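Glucose-6-phosphate isomerase (Chlamydia trachomatis D/UW-3/CX, PDB 6OTU) catalyses the reversible isomerization of glucose-6-phosphate to fructose-6-phosphate. Local coordinates at residues L152-I157 / V207-S212; G268-T273 / N490-E495. All coordinates share one frame; numbering follows the deposited sequence.

Contact 1 (L152-I157 / V207-S212); sequences LVQIGI and VVVSKS. With G6Q (glucose-6-phosphate), chain E.
Three backbone hydrogen bonds tie Val-153 and Ile-155 to Val-207 and Val-209 in a parallel ladder. Val-207 N donates a hydrogen bond to Val-153 O at 2.8 Å, Ile-155 N reaches Val-207 O at 2.9 Å, and Val-209 N closes the series on Ile-155 O with an N-H...O angle of 176°. Beyond this rung the two segments part, and a water bridges the gap: it accepts from Ile-157 N and donates both to Val-209 O and to phosphate oxygen O3P of glucose-6-phosphate. The phosphate itself sits on the turn that follows strand 204-209. Lys-211 N meets O1P at 2.7 Å, and Ser-212 N meets O2P at 2.8 Å in a nearly straight bond. Two hydroxyls join them, Ser-212 OG to O2P and Ser-210 OG to O3P at 2.9 Å; with OG anti to the backbone N (chi1 159°), Ser-210 points it at O3P, and the same oxygen also bonds Gly-213 N. The Lys-211 amine turns elsewhere, bonding the carbonyls of Asp-264 and Ile-266. A phosphate held at the C-terminal ends of central parallel strands is as expected of an SIS domain, here with its five-stranded parallel sheet, where 151-155 and 204-209 are neighbours whose local axes run 20° apart. Packing differs on the two faces. On one, Val-209 CG2 lies against the Gln-154 amide, 3.6 Å from CD, while NE2 of that amide bonds Ser-160 O; Leu-152 CD1 touches Val-207 CG2, also at 3.6 Å, and helix 275-285 covers this side. On the other, Ile-155 CG2 and Val-208 CG1 meet more loosely at 4.2 Å, under helix 216-231.

Contact 2 (G268-T273 / N490-E495); sequences GRFSAT and NSFDQE. With G6Q (glucose-6-phosphate), chain E.
Arg-269 drives its guanidinium into the carbonyl-lined bend of 490-495, and this is the tight part of the contact. NH2 donates to Ser-491 O at 2.9 Å and 174°, with the acceptor only 3° out of the guanidinium plane; a weak bond from the same nitrogen goes to Asp-493 O. NH1 donates to Gln-494 OE1 at 2.7 Å, and NH2 adds a weak second bond to that oxygen. OE1 comes to the guanidinium edge, near its plane, and the amide is turned 65° from it, so the two do not stack. An extended chain from CG to NE carries the head across, and NE is held by Ser-356 OG, which would fix the rotation of the group. Behind it the apolar part is looser: Phe-270 CE2 approaches the edge of the Phe-492 ring at CD1, 3.8 Å away, but the ring centroids are 5.8 Å apart and the planes oblique. Asn-490 OD1 accepts from Phe-492 N in an Asx turn within the bend. Toward the ligand, where Gln-494 is partly exposed, a water lies between Gln-494 OE1 and O1 of glucose-6-phosphate, and Arg-269 N bonds O1 at 3.0 Å. Glu-355, the proton donor of the enzyme, makes a long, weak ion pair with NH1, which places the contact at the C1 end of the open-chain substrate in the phosphoglucose isomerase active site.

Contact 1 closes before contact 2 opens along the chain, yet both lie against one glucose-6-phosphate, with centres 16 Å apart and nearest atoms about 5 Å apart without touching. The 152-157 / 207-212 pair belongs to the five-stranded parallel sheet and serves the phosphate end; 268-273 follows the last strand of that sheet, 258-262, and leads into helix 275-285, which also packs on contact 1. Segment 490-495 comes much later, between helices 466-487 and 495-511. The substrate thus spans the distance between them, its phosphate on one contact and its O1 on the other, while His-386 of the second subunit also bonds it through its backbone oxygen.

Contact 1 (L152-I157 / V207-S212)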
loop_
_atom_site.group_PDB
_atom_site.type_symbol
_atom_site.label_atom_id
_atom_site.label_comp_id
_atom_site.label_asym_id
_atom_site.label_seq_id
_atom_site.Cartn_x
_atom_site.Cartn_y
_atom_site.Cartn_z
ATOM N N LEU A 152 -10.143 -23.317 1.187
ATOM C CA LEU A 152 -8.694 -23.485 1.218
ATOM C C LEU A 152 -8.071 -22.352 2.027
ATOM O O LEU A 152 -8.416 -21.179 1.830
ATOM C CB LEU A 152 -8.103 -23.524 -0.205
ATOM C CG LEU A 152 -6.609 -23.880 -0.296
ATOM C CD1 LEU A 152 -6.326 -24.690 -1.528
ATOM C CD2 LEU A 152 -5.702 -22.649 -0.264
ATOM N N VAL A 153 -7.140 -22.700 2.919
ATOM C CA VAL A 153 -6.425 -21.732 3.756
ATOM C C VAL A 153 -4.936 -21.857 3.472
ATOM O O VAL A 153 -4.320 -22.879 3.794
ATOM C CB VAL A 153 -6.699 -21.939 5.249
ATOM C CG1 VAL A 153 -5.860 -20.963 6.073
ATOM C CG2 VAL A 153 -8.190 -21.770 5.546
ATOM N N GLN A 154 -4.348 -20.831 2.873
ATOM C CA GLN A 154 -2.917 -20.842 2.605
ATOM C C GLN A 154 -2.189 -20.230 3.792
ATOM O O GLN A 154 -2.388 -19.054 4.107
ATOM C CB GLN A 154 -2.581 -20.080 1.327
ATOM C CG GLN A 154 -1.108 -20.104 0.982
ATOM C CD GLN A 154 -0.837 -20.363 -0.496
ATOM O OE1 GLN A 154 -1.551 -21.133 -1.157
ATOM N NE2 GLN A 154 0.213 -19.730 -1.019
ATOM N N ILE A 155 -1.364 -21.039 4.448
ATOM C CA ILE A 155 -0.489 -20.605 5.526
ATOM C C ILE A 155 0.891 -20.384 4.927
ATOM O O ILE A 155 1.495 -21.313 4.378
ATOM C CB ILE A 155 -0.439 -21.638 6.668
ATOM C CG1 ILE A 155 -1.820 -21.799 7.316
ATOM C CG2 ILE A 155 0.610 -21.248 7.702
ATOM C CD1 ILE A 155 -1.865 -22.785 8.471
ATOM N N GLY A 156 1.387 -19.162 5.027
ATOM C CA GLY A 156 2.662 -18.802 4.430
ATOM C C GLY A 156 2.806 -17.300 4.449
ATOM O O GLY A 156 1.834 -16.557 4.629
ATOM N N ILE A 157 4.041 -16.848 4.257
ATOM C CA ILE A 157 4.353 -15.434 4.402
ATOM C C ILE A 157 5.316 -15.024 3.300
ATOM O O ILE A 157 5.979 -15.863 2.682
ATOM C CB ILE A 157 4.937 -15.146 5.814
ATOM C CG1 ILE A 157 4.928 -13.640 6.154
ATOM C CG2 ILE A 157 6.302 -15.792 5.965
ATOM C CD1 ILE A 157 5.219 -13.345 7.650
ATOM N N VAL A 207 -3.254 -25.470 3.289
ATOM C CA VAL A 207 -2.065 -25.596 2.451
ATOM C C VAL A 207 -0.949 -24.792 3.111
ATOM O O VAL A 207 -0.961 -23.554 3.093
ATOM C CB VAL A 207 -2.322 -25.124 1.011
ATOM C CG1 VAL A 207 -1.097 -25.386 0.119
ATOM C CG2 VAL A 207 -3.542 -25.828 0.441
ATOM N N VAL A 208 0.008 -25.493 3.706
ATOM C CA VAL A 208 1.158 -24.856 4.337
ATOM C C VAL A 208 2.259 -24.703 3.290
ATOM O O VAL A 208 2.779 -25.695 2.764
ATOM C CB VAL A 208 1.651 -25.662 5.549
ATOM C CG1 VAL A 208 2.537 -24.797 6.432
ATOM C CG2 VAL A 208 0.470 -26.209 6.333
ATOM N N VAL A 209 2.610 -23.463 2.988
ATOM C CA VAL A 209 3.534 -23.144 1.912
ATOM C C VAL A 209 4.754 -22.494 2.548
ATOM O O VAL A 209 4.665 -21.387 3.097
ATOM C CB VAL A 209 2.892 -22.223 0.858
ATOM C CG1 VAL A 209 3.883 -21.898 -0.245
ATOM C CG2 VAL A 209 1.620 -22.859 0.286
ATOM N N SER A 210 5.893 -23.178 2.482
ATOM C CA SER A 210 7.132 -22.629 3.033
ATOM C C SER A 210 8.291 -23.303 2.314
ATOM O O SER A 210 8.485 -24.510 2.475
ATOM C CB SER A 210 7.210 -22.862 4.539
ATOM O OG SER A 210 8.550 -22.794 4.994
ATOM N N LYS A 211 9.051 -22.528 1.533
ATOM C CA LYS A 211 10.162 -23.087 0.764
ATOM C C LYS A 211 11.172 -23.765 1.683
ATOM O O LYS A 211 11.453 -24.963 1.543
ATOM C CB LYS A 211 10.830 -21.988 -0.077
ATOM C CG LYS A 211 12.083 -22.440 -0.838
ATOM C CD LYS A 211 12.582 -21.398 -1.854
ATOM C CE LYS A 211 13.981 -21.737 -2.370
ATOM N NZ LYS A 211 14.533 -20.699 -3.281
ATOM N N SER A 212 11.708 -23.019 2.657
ATOM C CA SER A 212 12.669 -23.598 3.592
ATOM C C SER A 212 12.065 -24.718 4.422
ATOM O O SER A 212 12.772 -25.663 4.792
ATOM C CB SER A 212 13.203 -22.521 4.535
ATOM O OG SER A 212 12.158 -21.967 5.321
HETATM C C1 G6Q E . 11.213 -14.343 -0.966
HETATM C C2 G6Q E . 11.778 -14.080 0.432
HETATM C C3 G6Q E . 10.747 -14.207 1.548
HETATM C C4 G6Q E . 10.285 -15.645 1.810
HETATM C C5 G6Q E . 9.540 -15.757 3.140
HETATM C C6 G6Q E . 8.916 -17.118 3.341
HETATM O O1 G6Q E . 11.954 -14.411 -1.890
HETATM O O2 G6Q E . 12.877 -14.941 0.705
HETATM O O3 G6Q E . 9.608 -13.396 1.249
HETATM O O4 G6Q E . 9.425 -16.085 0.762
HETATM O O5 G6Q E . 10.445 -15.454 4.206
HETATM O O6 G6Q E . 9.972 -18.111 3.232
HETATM P P G6Q E . 9.589 -19.682 3.188
HETATM O O1P G6Q E . 8.767 -19.893 1.928
HETATM O O2P G6Q E . 10.936 -20.391 3.138
HETATM O O3P G6Q E . 8.810 -19.980 4.453
HETATM O O HOH W 1 5.979 -19.203 4.240
#

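Contact 2 (G268-T273 / N490-E495)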
loop_
_atom_site.group_PDB
_atom_site.type_symbol
_atom_site.label_atom_id
_atom_site.label_comp_id
_atom_site.label_asym_id
_atom_site.label_seq_id
_atom_site.Cartn_x
_atom_site.Cartn_y
_atom_site.Cartn_z
ATOM N N GLY A 268 11.468 -17.174 -3.782
ATOM C CA GLY A 268 10.136 -17.022 -3.201
ATOM C C GLY A 268 9.297 -15.952 -3.875
ATOM O O GLY A 268 8.133 -16.180 -4.214
ATOM N N ARG A 269 9.881 -14.770 -4.096
ATOM C CA ARG A 269 9.183 -13.665 -4.735
ATOM C C ARG A 269 8.988 -13.888 -6.231
ATOM O O ARG A 269 8.404 -13.030 -6.909
ATOM C CB ARG A 269 9.936 -12.355 -4.482
ATOM C CG ARG A 269 11.364 -12.339 -4.976
ATOM C CD ARG A 269 12.094 -11.082 -4.514
ATOM N NE ARG A 269 13.540 -11.172 -4.739
ATOM C CZ ARG A 269 14.412 -11.717 -3.888
ATOM N NH1 ARG A 269 14.005 -12.229 -2.733
ATOM N NH2 ARG A 269 15.704 -11.739 -4.192
ATOM N N PHE A 270 9.463 -15.017 -6.756
ATOM C CA PHE A 270 9.218 -15.403 -8.138
ATOM C C PHE A 270 8.496 -16.745 -8.231
ATOM O O PHE A 270 8.560 -17.398 -9.271
ATOM C CB PHE A 270 10.531 -15.470 -8.926
ATOM C CG PHE A 270 11.372 -14.217 -8.854
ATOM C CD1 PHE A 270 11.129 -13.156 -9.692
ATOM C CD2 PHE A 270 12.427 -14.124 -7.964
ATOM C CE1 PHE A 270 11.907 -12.015 -9.632
ATOM C CE2 PHE A 270 13.211 -12.984 -7.908
ATOM C CZ PHE A 270 12.952 -11.935 -8.756
ATOM N N SER A 271 7.812 -17.178 -7.174
ATOM C CA SER A 271 7.349 -18.561 -7.106
ATOM C C SER A 271 5.857 -18.738 -7.397
ATOM O O SER A 271 5.354 -19.867 -7.319
ATOM C CB SER A 271 7.695 -19.152 -5.733
ATOM O OG SER A 271 6.895 -18.576 -4.724
ATOM N N ALA A 272 5.141 -17.664 -7.747
ATOM C CA ALA A 272 3.701 -17.775 -7.974
ATOM C C ALA A 272 3.358 -18.736 -9.115
ATOM O O ALA A 272 2.275 -19.323 -9.105
ATOM C CB ALA A 272 3.096 -16.397 -8.247
ATOM N N THR A 273 4.249 -18.921 -10.097
ATOM C CA THR A 273 3.991 -19.883 -11.171
ATOM C C THR A 273 4.418 -21.308 -10.823
ATOM O O THR A 273 4.215 -22.214 -11.643
ATOM C CB THR A 273 4.699 -19.484 -12.468
ATOM O OG1 THR A 273 6.118 -19.461 -12.248
ATOM C CG2 THR A 273 4.219 -18.138 -12.980
ATOM N N ASN A 490 22.975 -8.254 -7.485
ATOM C CA ASN A 490 22.378 -9.587 -7.404
ATOM C C ASN A 490 20.917 -9.427 -6.998
ATOM O O ASN A 490 20.597 -9.181 -5.827
ATOM C CB ASN A 490 23.145 -10.491 -6.443
ATOM C CG ASN A 490 22.511 -11.886 -6.309
ATOM O OD1 ASN A 490 21.593 -12.235 -7.053
ATOM N ND2 ASN A 490 22.999 -12.683 -5.342
ATOM N N SER A 491 20.023 -9.572 -7.978
ATOM C CA SER A 491 18.597 -9.412 -7.719
ATOM C C SER A 491 17.983 -10.584 -6.963
ATOM O O SER A 491 16.803 -10.510 -6.629
ATOM C CB SER A 491 17.830 -9.239 -9.039
ATOM O OG SER A 491 18.262 -8.112 -9.783
ATOM N N PHE A 492 18.710 -11.672 -6.705
ATOM C CA PHE A 492 18.038 -12.923 -6.398
ATOM C C PHE A 492 18.353 -13.489 -5.025
ATOM O O PHE A 492 17.888 -14.593 -4.715
ATOM C CB PHE A 492 18.346 -13.955 -7.499
ATOM C CG PHE A 492 18.072 -13.434 -8.883
ATOM C CD1 PHE A 492 16.758 -13.183 -9.300
ATOM C CD2 PHE A 492 19.119 -13.138 -9.750
ATOM C CE1 PHE A 492 16.494 -12.673 -10.573
ATOM C CE2 PHE A 492 18.866 -12.615 -11.026
ATOM C CZ PHE A 492 17.552 -12.381 -11.440
ATOM N N ASP A 493 19.094 -12.776 -4.183
ATOM C CA ASP A 493 19.187 -13.142 -2.774
ATOM C C ASP A 493 18.552 -12.043 -1.917
ATOM O O ASP A 493 17.945 -11.088 -2.424
ATOM C CB ASP A 493 20.642 -13.449 -2.373
ATOM C CG ASP A 493 21.573 -12.261 -2.551
ATOM O OD1 ASP A 493 21.119 -11.203 -3.069
ATOM O OD2 ASP A 493 22.765 -12.404 -2.177
ATOM N N GLN A 494 18.668 -12.192 -0.596
ATOM C CA GLN A 494 17.938 -11.305 0.304
ATOM C C GLN A 494 18.525 -11.375 1.708
ATOM O O GLN A 494 17.874 -11.824 2.655
ATOM C CB GLN A 494 16.437 -11.638 0.289
ATOM C CG GLN A 494 16.047 -13.092 0.571
ATOM C CD GLN A 494 16.288 -14.045 -0.580
ATOM O OE1 GLN A 494 15.941 -13.766 -1.727
ATOM N NE2 GLN A 494 16.901 -15.190 -0.277
ATOM N N GLU A 495 19.772 -10.931 1.852
ATOM C CA GLU A 495 20.434 -11.026 3.146
ATOM C C GLU A 495 19.740 -10.186 4.216
ATOM O O GLU A 495 19.881 -10.489 5.408
ATOM C CB GLU A 495 21.896 -10.627 2.998
ATOM C CG GLU A 495 22.718 -11.680 2.272
ATOM C CD GLU A 495 22.728 -13.030 2.990
ATOM O OE1 GLU A 495 22.805 -13.055 4.247
ATOM O OE2 GLU A 495 22.641 -14.066 2.291
HETATM C C1 G6Q E . 11.213 -14.343 -0.966
HETATM C C2 G6Q E . 11.778 -14.080 0.432
HETATM C C3 G6Q E . 10.747 -14.207 1.548
HETATM C C4 G6Q E . 10.285 -15.645 1.810
HETATM C C5 G6Q E . 9.540 -15.757 3.140
HETATM C C6 G6Q E . 8.916 -17.118 3.341
HETATM O O1 G6Q E . 11.954 -14.411 -1.890
HETATM O O2 G6Q E . 12.877 -14.941 0.705
HETATM O O3 G6Q E . 9.608 -13.396 1.249
HETATM O O4 G6Q E . 9.425 -16.085 0.762
HETATM O O5 G6Q E . 10.445 -15.454 4.206
HETATM O O6 G6Q E . 9.972 -18.111 3.232
HETATM P P G6Q E . 9.589 -19.682 3.188
HETATM O O1P G6Q E . 8.767 -19.893 1.928
HETATM O O2P G6Q E . 10.936 -20.391 3.138
HETATM O O3P G6Q E . 8.810 -19.980 4.453
HETATM O O HOH W 2 14.371 -15.467 -3.004
#